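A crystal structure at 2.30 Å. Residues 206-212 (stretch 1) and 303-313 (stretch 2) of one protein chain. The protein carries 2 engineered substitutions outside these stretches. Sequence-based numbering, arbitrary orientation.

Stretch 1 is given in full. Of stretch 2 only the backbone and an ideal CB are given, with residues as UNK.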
# COMPACT_ATOMS: atom_id res chain seq x y z
N ALA B 206 10.63 -2.10 28.89
CA ALA B 206 9.39 -2.17 29.62
C ALA B 206 8.26 -1.55 28.82
O ALA B 206 8.50 -0.73 27.99
CB ALA B 206 9.53 -1.53 30.98
N GLU B 207 7.04 -1.98 29.06
CA GLU B 207 5.88 -1.48 28.33
C GLU B 207 5.39 -0.16 28.91
O GLU B 207 5.24 -0.02 30.13
CB GLU B 207 4.75 -2.50 28.33
CG GLU B 207 5.08 -3.79 27.60
CD GLU B 207 3.91 -4.75 27.57
OE1 GLU B 207 3.25 -4.85 26.51
OE2 GLU B 207 3.64 -5.40 28.60
N GLY B 208 5.14 0.80 28.03
CA GLY B 208 4.69 2.12 28.44
C GLY B 208 4.99 3.15 27.37
O GLY B 208 5.37 2.80 26.26
N ILE B 209 4.81 4.42 27.71
CA ILE B 209 5.08 5.50 26.77
C ILE B 209 6.25 6.36 27.23
O ILE B 209 6.55 6.45 28.42
CB ILE B 209 3.85 6.40 26.56
CG1 ILE B 209 3.38 6.98 27.90
CG2 ILE B 209 2.73 5.62 25.90
CD1 ILE B 209 2.24 7.97 27.77
N TYR B 210 6.91 7.00 26.27
CA TYR B 210 7.98 7.94 26.58
C TYR B 210 7.46 9.36 26.36
O TYR B 210 7.01 9.71 25.27
CB TYR B 210 9.22 7.66 25.73
CG TYR B 210 9.86 6.33 26.06
CD1 TYR B 210 9.42 5.16 25.46
CD2 TYR B 210 10.90 6.25 26.98
CE1 TYR B 210 10.01 3.94 25.77
CE2 TYR B 210 11.49 5.04 27.29
CZ TYR B 210 11.04 3.89 26.68
OH TYR B 210 11.62 2.69 26.99
N VAL B 211 7.55 10.16 27.41
CA VAL B 211 6.93 11.48 27.42
C VAL B 211 7.96 12.60 27.39
O VAL B 211 9.09 12.43 27.84
CB VAL B 211 6.02 11.59 28.68
CG1 VAL B 211 6.39 12.79 29.55
CG2 VAL B 211 4.55 11.61 28.29
N ASP B 212 7.57 13.75 26.84
CA ASP B 212 8.42 14.94 26.84
C ASP B 212 8.71 15.35 28.28
O ASP B 212 7.79 15.64 29.04
CB ASP B 212 7.75 16.08 26.06
CG ASP B 212 8.71 17.23 25.77
OD1 ASP B 212 9.74 17.36 26.46
OD2 ASP B 212 8.42 18.01 24.84
N UNK B 303 -3.19 9.93 33.97
CA UNK B 303 -3.95 10.72 33.01
C UNK B 303 -3.67 10.41 31.55
O UNK B 303 -4.11 11.15 30.67
CB UNK B 303 -3.68 12.20 33.26
N UNK B 304 -2.95 9.33 31.29
CA UNK B 304 -2.60 8.97 29.91
C UNK B 304 -3.41 7.79 29.40
O UNK B 304 -2.90 6.95 28.65
CB UNK B 304 -1.11 8.65 29.81
N UNK B 305 -4.68 7.73 29.80
CA UNK B 305 -5.56 6.64 29.41
C UNK B 305 -5.85 6.58 27.92
O UNK B 305 -6.15 5.51 27.38
CB UNK B 305 -6.88 6.76 30.17
N UNK B 306 -5.76 7.72 27.25
CA UNK B 306 -6.06 7.80 25.82
C UNK B 306 -4.96 7.20 24.95
O UNK B 306 -5.16 6.97 23.76
CB UNK B 306 -6.29 9.26 25.42
N UNK B 307 -3.80 6.93 25.55
CA UNK B 307 -2.64 6.49 24.80
C UNK B 307 -2.34 5.00 24.98
O UNK B 307 -1.32 4.50 24.51
CB UNK B 307 -1.42 7.32 25.22
N UNK B 308 -3.24 4.29 25.66
CA UNK B 308 -3.07 2.86 25.89
C UNK B 308 -2.96 2.01 24.61
O UNK B 308 -2.12 1.12 24.54
CB UNK B 308 -4.25 2.35 26.73
N UNK B 309 -3.81 2.27 23.58
CA UNK B 309 -3.69 1.42 22.39
C UNK B 309 -2.36 1.53 21.65
O UNK B 309 -2.01 0.62 20.90
CB UNK B 309 -4.82 1.76 21.42
N UNK B 310 -1.63 2.62 21.85
CA UNK B 310 -0.33 2.79 21.20
C UNK B 310 0.71 1.87 21.82
O UNK B 310 1.72 1.55 21.19
CB UNK B 310 0.13 4.25 21.30
N UNK B 311 0.45 1.42 23.05
CA UNK B 311 1.33 0.47 23.72
C UNK B 311 0.85 -0.95 23.45
O UNK B 311 1.65 -1.83 23.11
CB UNK B 311 1.38 0.74 25.22
N UNK B 312 -0.45 -1.17 23.62
CA UNK B 312 -1.04 -2.49 23.38
C UNK B 312 -2.19 -2.40 22.39
O UNK B 312 -3.35 -2.26 22.79
CB UNK B 312 -1.53 -3.11 24.69
N UNK B 313 -1.88 -2.47 21.09
CA UNK B 313 -2.87 -2.39 20.00
C UNK B 313 -3.93 -3.48 20.08
O UNK B 313 -5.05 -3.29 19.62
CB UNK B 313 -2.16 -2.48 18.65

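The strand 208-212, with the loop residue before it, sends the side chains of E207, I209 and V211 toward stretch 2, whereas Y210 and D212 do not reach it. Position 303 lies far from all of these, and its positive phi of 93° favours glycine without requiring it; the residue is G303.

At position 304 the CA-to-CB bond points toward stretch 1, and the ideal CB lies 4.0 Å from I209 CD1. With V211 CG2 farther along the strand, the site suits a long apolar or aromatic side chain that can run past one methyl to the next. The deposited residue is Y304. Its chi1 of -67° (m) carries the ring along the strand, so that CD2 sits 3.6 Å from I209 CD1 and CE2 3.7 Å from V211 CG2. Both methyls approach the ring obliquely, and its hydroxyl is hydrogen-bonded elsewhere in the structure.

Positions 305 and 306 are out of reach of stretch 1, which sets no preference there. They are G305, at ordinary backbone angles with room for a CB, and D306.

Position 307 points toward stretch 1, its ideal CB 4.5 Å from I209 CD1. Many side chains would fit, either packing on the isoleucine or turning aside. Y307 turns aside: its ring leads away, leaving mainly the start of the residue near I209, with the backbone O 4.4 Å from I209 CG2. That same O accepts a hydrogen bond from the backbone N of position 310.

Position 308 points away and 309 is out of reach, so stretch 1 decides neither; they are L308 and P309. At 310 the ideal CB is directed toward stretch 1 but remains 5.5 Å from I209 CG2, leaving the choice broad. Y310 directs its ring away.

Position 311 makes the closest backbone approach, its CA 6.0 Å from G208 CA. The CA-to-CB bond points toward stretch 1, the ideal CB lying 4.6 Å from G208 O and 5.1 Å from I209 CG2; a CB on G208 would point away, so its absence makes no room here. A compact apolar residue such as valine, isoleucine or leucine would suit the position. V311, with chi1 near 180° (t), places CG2 3.6 Å from I209 CG2 and CG1 3.7 Å from G208 N.

Position 312 points sideways, but the E207 carboxylate lies nearby, with OE1 5.4 Å from the ideal CB. A long basic side chain, lysine or arginine, could answer its charge. K312 does so, its NZ forming a salt bridge with E207 OE1 at 2.7 Å and a weak hydrogen bond to E207 OE2 at 3.0 Å. Position 313, beyond contact, is P313.

Stretch 2 (303-313) GYGDYLPYVKP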
# COMPACT_ATOMS: atom_id res chain seq x y z
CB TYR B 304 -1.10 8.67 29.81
CG TYR B 304 -0.23 9.88 30.06
CD1 TYR B 304 0.20 10.21 31.34
CD2 TYR B 304 0.16 10.70 29.01
CE1 TYR B 304 0.99 11.31 31.57
CE2 TYR B 304 0.96 11.81 29.23
CZ TYR B 304 1.37 12.11 30.51
OH TYR B 304 2.16 13.21 30.73
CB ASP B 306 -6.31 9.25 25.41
CG ASP B 306 -7.60 9.81 25.98
OD1 ASP B 306 -8.41 9.02 26.49
OD2 ASP B 306 -7.79 11.04 25.92
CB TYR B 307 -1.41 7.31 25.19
CG TYR B 307 -1.57 8.79 24.93
CD1 TYR B 307 -1.26 9.34 23.69
CD2 TYR B 307 -2.04 9.65 25.92
CE1 TYR B 307 -1.41 10.69 23.44
CE2 TYR B 307 -2.18 11.00 25.68
CZ TYR B 307 -1.87 11.52 24.44
OH TYR B 307 -2.02 12.86 24.20
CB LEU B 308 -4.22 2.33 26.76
CG LEU B 308 -4.35 2.91 28.16
CD1 LEU B 308 -5.55 2.32 28.88
CD2 LEU B 308 -3.08 2.69 28.96
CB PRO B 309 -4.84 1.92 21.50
CG PRO B 309 -5.82 2.50 22.44
CD PRO B 309 -4.99 3.15 23.50
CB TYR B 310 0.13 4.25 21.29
CG TYR B 310 -0.76 5.21 20.53
CD1 TYR B 310 -0.78 5.21 19.14
CD2 TYR B 310 -1.57 6.11 21.20
CE1 TYR B 310 -1.59 6.09 18.44
CE2 TYR B 310 -2.38 6.99 20.51
CZ TYR B 310 -2.39 6.98 19.13
OH TYR B 310 -3.19 7.85 18.44
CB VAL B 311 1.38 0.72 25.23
CG1 VAL B 311 2.36 -0.25 25.89
CG2 VAL B 311 1.78 2.16 25.52
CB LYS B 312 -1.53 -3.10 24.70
CG LYS B 312 -0.44 -3.43 25.69
CD LYS B 312 -1.02 -4.04 26.95
CE LYS B 312 0.07 -4.39 27.96
NZ LYS B 312 0.83 -5.60 27.56
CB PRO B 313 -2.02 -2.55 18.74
CG PRO B 313 -0.74 -3.17 19.19
CD PRO B 313 -0.51 -2.65 20.57
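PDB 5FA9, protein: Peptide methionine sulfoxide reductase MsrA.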